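Local coordinates for protein BtGH115A (Bacteroides thetaiotaomicron, PDB 5BY3) that probably hydrolyses glycosidic bonds as a family GH115 4-O-methyl-alpha-glucuronidase with specificity for decorated arabinogalactans, at residues 129-133 with 469-473; 407-411 with 489-494; 569-573 with 624-628. The contacts are given in a common frame with arbitrary orientation. Residues are numbered along the deposited sequence.

Contact 1. Residues 129-133 with 469-473; sequences VSPWE and WLERE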
# COMPACT_ATOMS: atom_id res chain seq x y z
N VAL A 129 -5.10 8.74 -20.68
CA VAL A 129 -5.51 9.42 -19.44
C VAL A 129 -5.05 8.64 -18.19
O VAL A 129 -5.50 7.51 -17.96
CB VAL A 129 -7.04 9.70 -19.41
CG1 VAL A 129 -7.44 10.54 -18.21
CG2 VAL A 129 -7.49 10.37 -20.71
N SER A 130 -4.15 9.23 -17.41
CA SER A 130 -3.66 8.67 -16.16
C SER A 130 -4.78 8.62 -15.09
O SER A 130 -5.62 9.54 -15.04
CB SER A 130 -2.48 9.52 -15.65
OG SER A 130 -2.28 9.45 -14.25
N PRO A 131 -4.79 7.57 -14.23
CA PRO A 131 -5.55 7.62 -12.96
C PRO A 131 -5.38 8.92 -12.15
O PRO A 131 -6.32 9.32 -11.44
CB PRO A 131 -4.96 6.45 -12.16
CG PRO A 131 -4.63 5.44 -13.22
CD PRO A 131 -4.22 6.22 -14.46
N TRP A 132 -4.23 9.56 -12.25
CA TRP A 132 -3.90 10.73 -11.47
C TRP A 132 -4.06 12.07 -12.23
O TRP A 132 -3.59 13.13 -11.76
CB TRP A 132 -2.50 10.58 -10.93
CG TRP A 132 -2.29 9.24 -10.32
CD1 TRP A 132 -1.80 8.14 -10.92
CD2 TRP A 132 -2.62 8.86 -8.99
NE1 TRP A 132 -1.78 7.08 -10.03
CE2 TRP A 132 -2.29 7.51 -8.84
CE3 TRP A 132 -3.17 9.55 -7.90
CZ2 TRP A 132 -2.46 6.82 -7.65
CZ3 TRP A 132 -3.35 8.88 -6.71
CH2 TRP A 132 -2.99 7.52 -6.59
N GLU A 133 -4.69 11.99 -13.41
CA GLU A 133 -5.23 13.11 -14.18
C GLU A 133 -5.63 14.29 -13.27
O GLU A 133 -5.14 15.41 -13.42
CB GLU A 133 -6.45 12.59 -14.96
CG GLU A 133 -7.36 13.61 -15.63
CD GLU A 133 -8.59 13.94 -14.82
OE1 GLU A 133 -9.30 13.03 -14.33
OE2 GLU A 133 -8.87 15.16 -14.70
N TRP A 469 5.82 3.89 -15.58
CA TRP A 469 4.98 4.82 -14.84
C TRP A 469 5.53 6.22 -14.96
O TRP A 469 4.77 7.13 -15.29
CB TRP A 469 4.85 4.39 -13.36
CG TRP A 469 3.83 5.19 -12.55
CD1 TRP A 469 2.47 4.97 -12.48
CD2 TRP A 469 4.09 6.35 -11.71
NE1 TRP A 469 1.89 5.89 -11.63
CE2 TRP A 469 2.86 6.74 -11.15
CE3 TRP A 469 5.26 7.03 -11.33
CZ2 TRP A 469 2.74 7.82 -10.24
CZ3 TRP A 469 5.15 8.10 -10.41
CH2 TRP A 469 3.90 8.48 -9.88
N LEU A 470 6.84 6.40 -14.70
CA LEU A 470 7.52 7.75 -14.80
C LEU A 470 7.49 8.28 -16.19
O LEU A 470 7.20 9.48 -16.40
CB LEU A 470 8.99 7.74 -14.30
CG LEU A 470 9.25 7.29 -12.85
CD1 LEU A 470 10.65 6.79 -12.64
CD2 LEU A 470 8.90 8.34 -11.82
N GLU A 471 7.76 7.39 -17.15
CA GLU A 471 7.63 7.72 -18.57
C GLU A 471 6.25 8.21 -18.88
O GLU A 471 6.12 9.22 -19.54
CB GLU A 471 8.01 6.54 -19.47
CG GLU A 471 9.51 6.34 -19.56
CD GLU A 471 9.91 5.20 -20.45
OE1 GLU A 471 9.09 4.26 -20.65
OE2 GLU A 471 11.06 5.25 -20.93
N ARG A 472 5.22 7.52 -18.36
CA ARG A 472 3.83 7.99 -18.57
C ARG A 472 3.50 9.33 -17.88
O ARG A 472 2.82 10.17 -18.47
CB ARG A 472 2.81 6.88 -18.22
CG ARG A 472 1.35 7.09 -18.62
CD ARG A 472 0.52 6.05 -17.85
NE ARG A 472 0.24 6.52 -16.47
CZ ARG A 472 -0.21 5.79 -15.43
NH1 ARG A 472 -0.42 4.49 -15.52
NH2 ARG A 472 -0.43 6.39 -14.26
N GLU A 473 3.96 9.55 -16.65
CA GLU A 473 3.52 10.75 -15.88
C GLU A 473 4.37 12.00 -16.19
O GLU A 473 3.84 13.11 -16.33
CB GLU A 473 3.41 10.51 -14.38
CG GLU A 473 2.60 9.29 -13.91
CD GLU A 473 1.17 9.17 -14.45
OE1 GLU A 473 0.24 9.33 -13.67
OE2 GLU A 473 0.95 8.85 -15.62
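Arg472, Trp132 and Ser130 bury the most surface here, and they illustrate how a loop can be held to a helix by a buried polar cluster. The guanidinium group of Arg472 is tied to its neighbour on the helix in a bidentate salt bridge, NE to Glu473 OE2 at 2.6 Å and NH2 to Glu473 OE1 at 3.1 Å. Fixed in this way, it lays one face against the loop, with Pro131 CD 3.8 Å from Arg472 NH2. Its remaining nitrogen, NH1, forms a salt bridge with Glu445 of helix 441-452. Ser130 supplies the direct hydrogen bond between the segments: its OG donates to Glu473 OE1 at 2.6 Å. Ser130 OG also accepts from the backbone, Trp132 N lying 2.8 Å from it, which makes an ST turn within the type I beta turn from Ser130 to Glu133. Together these turns shape the connection between helix 113-126 of the N-terminal region and strand 145-148, so the contact joins that region to helix 462-473, the third helix after strand 429-433, the last of the eight parallel barrel strands. Trp132 turns its ring edge to the charged pair, its CD1 lying 3.6 Å from Glu473 OE1 and 4.0 Å from Arg472 NH2. Trp132 NE1 and Trp469 NE1 are only 4.2 Å apart, a closeness explained by a shared acceptor: both indoles donate to Glu445 OE1. Trp469 also meets Tyr442 edge-to-face.

Contact 2. Residues 407-411 with 489-494; sequences STMSP and HYRLAH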
# COMPACT_ATOMS: atom_id res chain seq x y z
N SER A 407 5.70 8.67 1.62
CA SER A 407 5.39 7.34 1.29
C SER A 407 6.62 6.76 0.62
O SER A 407 6.83 6.95 -0.60
CB SER A 407 4.21 7.34 0.30
OG SER A 407 4.16 6.09 -0.41
N THR A 408 7.40 6.03 1.41
CA THR A 408 8.66 5.63 0.96
C THR A 408 8.91 4.11 0.96
O THR A 408 10.06 3.65 0.77
CB THR A 408 9.77 6.38 1.73
OG1 THR A 408 9.74 6.06 3.13
CG2 THR A 408 9.65 7.88 1.49
N MSE A 409 7.86 3.34 1.19
CA MSE A 409 8.00 1.89 1.24
C MSE A 409 8.43 1.49 -0.14
O MSE A 409 8.00 2.09 -1.13
CB MSE A 409 6.71 1.20 1.61
CG MSE A 409 6.99 -0.24 2.03
SE MSE A 409 5.23 -1.02 2.46
CE MSE A 409 5.45 -0.32 4.32
N SER A 410 9.36 0.56 -0.19
CA SER A 410 9.96 0.12 -1.40
C SER A 410 8.97 -0.67 -2.25
O SER A 410 8.33 -1.58 -1.76
CB SER A 410 11.17 -0.76 -1.12
OG SER A 410 11.56 -1.42 -2.31
N PRO A 411 8.87 -0.31 -3.53
CA PRO A 411 8.11 -1.08 -4.52
C PRO A 411 8.51 -2.53 -4.54
O PRO A 411 7.65 -3.37 -4.75
CB PRO A 411 8.53 -0.43 -5.85
CG PRO A 411 8.72 0.99 -5.45
CD PRO A 411 9.44 0.91 -4.12
N HIS A 489 16.01 6.72 -4.06
CA HIS A 489 15.04 7.24 -3.07
C HIS A 489 14.48 6.10 -2.25
O HIS A 489 14.57 6.12 -1.00
CB HIS A 489 13.93 7.94 -3.81
CG HIS A 489 12.93 8.64 -2.95
ND1 HIS A 489 13.27 9.67 -2.10
CD2 HIS A 489 11.58 8.51 -2.87
CE1 HIS A 489 12.17 10.11 -1.48
NE2 HIS A 489 11.13 9.43 -1.94
N TYR A 490 13.93 5.09 -2.92
CA TYR A 490 13.31 3.98 -2.20
C TYR A 490 14.31 3.10 -1.43
O TYR A 490 13.99 2.53 -0.39
CB TYR A 490 12.45 3.16 -3.14
CG TYR A 490 11.30 3.93 -3.74
CD1 TYR A 490 10.45 4.70 -2.94
CD2 TYR A 490 11.05 3.89 -5.10
CE1 TYR A 490 9.38 5.40 -3.47
CE2 TYR A 490 9.96 4.60 -5.66
CZ TYR A 490 9.13 5.35 -4.83
OH TYR A 490 8.06 6.08 -5.35
N ARG A 491 15.53 3.05 -1.92
CA ARG A 491 16.55 2.20 -1.35
C ARG A 491 17.12 2.83 -0.07
O ARG A 491 17.31 2.13 0.95
CB ARG A 491 17.63 1.93 -2.41
CG ARG A 491 18.89 1.31 -1.88
CD ARG A 491 20.09 1.74 -2.71
NE ARG A 491 21.19 1.60 -1.81
CZ ARG A 491 22.10 2.51 -1.55
NH1 ARG A 491 22.12 3.65 -2.19
NH2 ARG A 491 23.02 2.24 -0.64
N LEU A 492 17.32 4.15 -0.10
CA LEU A 492 17.82 4.84 1.06
C LEU A 492 16.75 4.99 2.17
O LEU A 492 17.10 5.00 3.38
CB LEU A 492 18.38 6.19 0.65
CG LEU A 492 19.66 6.26 -0.19
CD1 LEU A 492 19.62 7.56 -0.95
CD2 LEU A 492 20.98 6.17 0.60
N ALA A 493 15.48 5.11 1.76
CA ALA A 493 14.33 5.13 2.68
C ALA A 493 14.12 3.75 3.34
O ALA A 493 13.78 3.69 4.50
CB ALA A 493 13.08 5.56 1.98
N HIS A 494 14.41 2.67 2.61
CA HIS A 494 14.35 1.29 3.12
C HIS A 494 15.36 1.15 4.25
O HIS A 494 15.11 0.52 5.28
CB HIS A 494 14.65 0.33 1.97
CG HIS A 494 14.53 -1.13 2.29
ND1 HIS A 494 13.32 -1.80 2.27
CD2 HIS A 494 15.48 -2.07 2.54
CE1 HIS A 494 13.53 -3.08 2.54
NE2 HIS A 494 14.83 -3.28 2.70
O HOH W 1 8.15 9.06 -2.23
O HOH W 2 11.30 2.66 3.88
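This contact lies in the TIM-barrel part of the protein, where the connection after a barrel strand packs on a helix that comes later in the chain. Residues 407-411 lead from barrel strand 388-393 into helix 411-423, with Ser410 at its N-cap position, and they pack on the later helix 476-495. Apolar packing dominates. Tyr490, which points toward the loop, receives Pro411 over one ring face in a CH-pi contact, with Pro411 CD 3.8 Å from the centroid of the Tyr490 ring. The ring also packs beside the loop backbone, Tyr490 CD1 coming within 3.9 Å of Thr408 O. Beyond the segments, Tyr442 of helix 441-452 touches both Tyr490 and Pro411. One turn along from Tyr490, the small Ala493 lets the loop come close: Thr408 CB is 3.4 Å from Ala493 CB.

No direct hydrogen bond crosses the interface, and polar groups are linked through water instead. One water donates weakly to both Thr408 O and Ala493 O, at 3.5 and 2.8 Å from its oxygen. A second water links Ser407 to the helix, its oxygen standing 3.0 Å from Ser407 O, to which it donates, and 3.0 Å from His489 NE2.

Contact 3. Residues 569-573 with 624-628; sequences MNRKL and VFNRV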
# COMPACT_ATOMS: atom_id res chain seq x y z
N MSE A 569 15.33 16.21 5.30
CA MSE A 569 15.16 15.49 6.57
C MSE A 569 16.45 14.84 6.95
O MSE A 569 16.87 14.92 8.11
CB MSE A 569 14.03 14.44 6.47
CG MSE A 569 13.51 13.88 7.80
SE MSE A 569 12.69 15.20 9.04
CE MSE A 569 11.15 16.16 8.29
N ASN A 570 17.10 14.17 5.99
CA ASN A 570 18.39 13.55 6.31
C ASN A 570 19.42 14.61 6.69
O ASN A 570 20.11 14.48 7.69
CB ASN A 570 18.82 12.59 5.21
CG ASN A 570 18.12 11.25 5.34
OD1 ASN A 570 18.75 10.25 5.70
ND2 ASN A 570 16.79 11.21 5.06
N ARG A 571 19.46 15.69 5.93
CA ARG A 571 20.29 16.86 6.28
C ARG A 571 20.04 17.38 7.68
O ARG A 571 20.98 17.57 8.43
CB ARG A 571 20.09 17.98 5.26
CG ARG A 571 20.68 17.64 3.90
CD ARG A 571 21.08 18.89 3.14
NE ARG A 571 21.76 18.53 1.90
CZ ARG A 571 21.80 19.29 0.81
NH1 ARG A 571 21.19 20.47 0.76
NH2 ARG A 571 22.44 18.84 -0.25
N LYS A 572 18.76 17.59 8.04
CA LYS A 572 18.41 18.19 9.32
C LYS A 572 18.91 17.34 10.47
O LYS A 572 19.52 17.86 11.44
CB LYS A 572 16.88 18.37 9.46
CG LYS A 572 16.42 19.10 10.75
CD LYS A 572 14.91 19.01 10.94
CE LYS A 572 14.46 17.68 11.56
NZ LYS A 572 12.99 17.66 11.78
N LEU A 573 18.67 16.04 10.34
CA LEU A 573 18.99 15.11 11.41
C LEU A 573 20.44 14.66 11.35
O LEU A 573 21.06 14.47 12.39
CB LEU A 573 17.95 13.93 11.45
CG LEU A 573 16.60 14.48 11.98
CD1 LEU A 573 15.37 14.00 11.25
CD2 LEU A 573 16.46 14.31 13.48
N VAL A 624 10.57 14.14 16.29
CA VAL A 624 11.40 14.03 15.10
C VAL A 624 11.16 15.15 14.05
O VAL A 624 12.12 15.51 13.35
CB VAL A 624 11.32 12.59 14.49
CG1 VAL A 624 10.01 12.35 13.75
CG2 VAL A 624 12.48 12.31 13.55
N PHE A 625 9.93 15.71 13.95
CA PHE A 625 9.63 16.72 12.92
C PHE A 625 9.98 18.16 13.32
O PHE A 625 9.82 19.09 12.51
CB PHE A 625 8.14 16.68 12.47
CG PHE A 625 7.68 15.32 12.01
CD1 PHE A 625 8.15 14.76 10.80
CD2 PHE A 625 6.79 14.59 12.77
CE1 PHE A 625 7.74 13.50 10.38
CE2 PHE A 625 6.37 13.32 12.33
CZ PHE A 625 6.83 12.79 11.14
N ASN A 626 10.41 18.36 14.56
CA ASN A 626 10.75 19.70 15.06
C ASN A 626 12.14 20.16 14.60
O ASN A 626 12.92 19.34 14.12
CB ASN A 626 10.72 19.69 16.59
CG ASN A 626 9.33 19.52 17.16
OD1 ASN A 626 9.18 18.95 18.24
ND2 ASN A 626 8.31 20.02 16.45
N ARG A 627 12.49 21.44 14.81
CA ARG A 627 13.93 21.79 14.76
C ARG A 627 14.56 20.99 15.86
O ARG A 627 13.92 20.72 16.88
CB ARG A 627 14.23 23.24 15.01
CG ARG A 627 13.95 24.17 13.88
CD ARG A 627 13.99 25.63 14.37
NE ARG A 627 13.60 26.51 13.27
CZ ARG A 627 12.37 27.00 13.07
NH1 ARG A 627 11.35 26.73 13.90
NH2 ARG A 627 12.17 27.77 12.00
N VAL A 628 15.81 20.62 15.66
CA VAL A 628 16.50 19.77 16.62
C VAL A 628 17.02 20.57 17.83
O VAL A 628 17.70 21.61 17.68
CB VAL A 628 17.64 18.99 15.93
CG1 VAL A 628 18.40 18.16 16.93
CG2 VAL A 628 17.07 18.07 14.87
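Lys572 stretches its aliphatic chain from helix 552-580 alongside Val628, with its CE 4.2 Å from Val628 CG2, and carries its amine into the curve of the facing backbone. There the amine makes the two hydrogen bonds that cross this interface: Lys572 NZ donates to Val624 O at 2.8 Å and to Asn626 O at 2.9 Å. The two carbonyls converge because the chain leaves a short 3-10 segment at Val624 and Phe625 and turns away through Asn626. The buried amine thus has two main-chain oxygens as acceptors, at the point where the backbone leaves its 3-10 segment.

Apolar contacts flank the amine. Leu573 reaches both valines, its CD1 lying 4.1 Å from Val624 CG2 and its CD2 4.1 Å from Val628 CG2. One helical turn earlier, the selenomethionine Met569 bends its CE to the edge of the Phe625 ring, 4.2 Å from Phe625 CD1; Met569 also touches Trp405 and, on helix 587-603, Ile596. Near the end of the loop segment, Arg627 forms a salt bridge with Asp594 of that same helix. What results is the docking of a long connection, running from helix 587-603 to strand 646-647, across the helices that precede the C-terminal beta domain: a lysine on a helix bridging two backbone carbonyls of an irregular segment, flanked by apolar packing.

In the fold
The three contacts trace a path through the helices around and beyond the TIM barrel. Contacts 1 and 2 have centres about 20 Å apart and alternate along the chain; their helices, 462-473 and 476-495, are consecutive, and both sites also involve helix 441-452. Contact 3 comes later in the sequence, with its centre about 18 Å from that of contact 2 and 32 Å from that of contact 1. Helix 552-580 links contacts 2 and 3, carrying residues 569-573 and also packing against His489. Together the contacts join the N-terminal region, the barrel and the helices leading to the C-terminal beta domain, each through a loop packed on a helix.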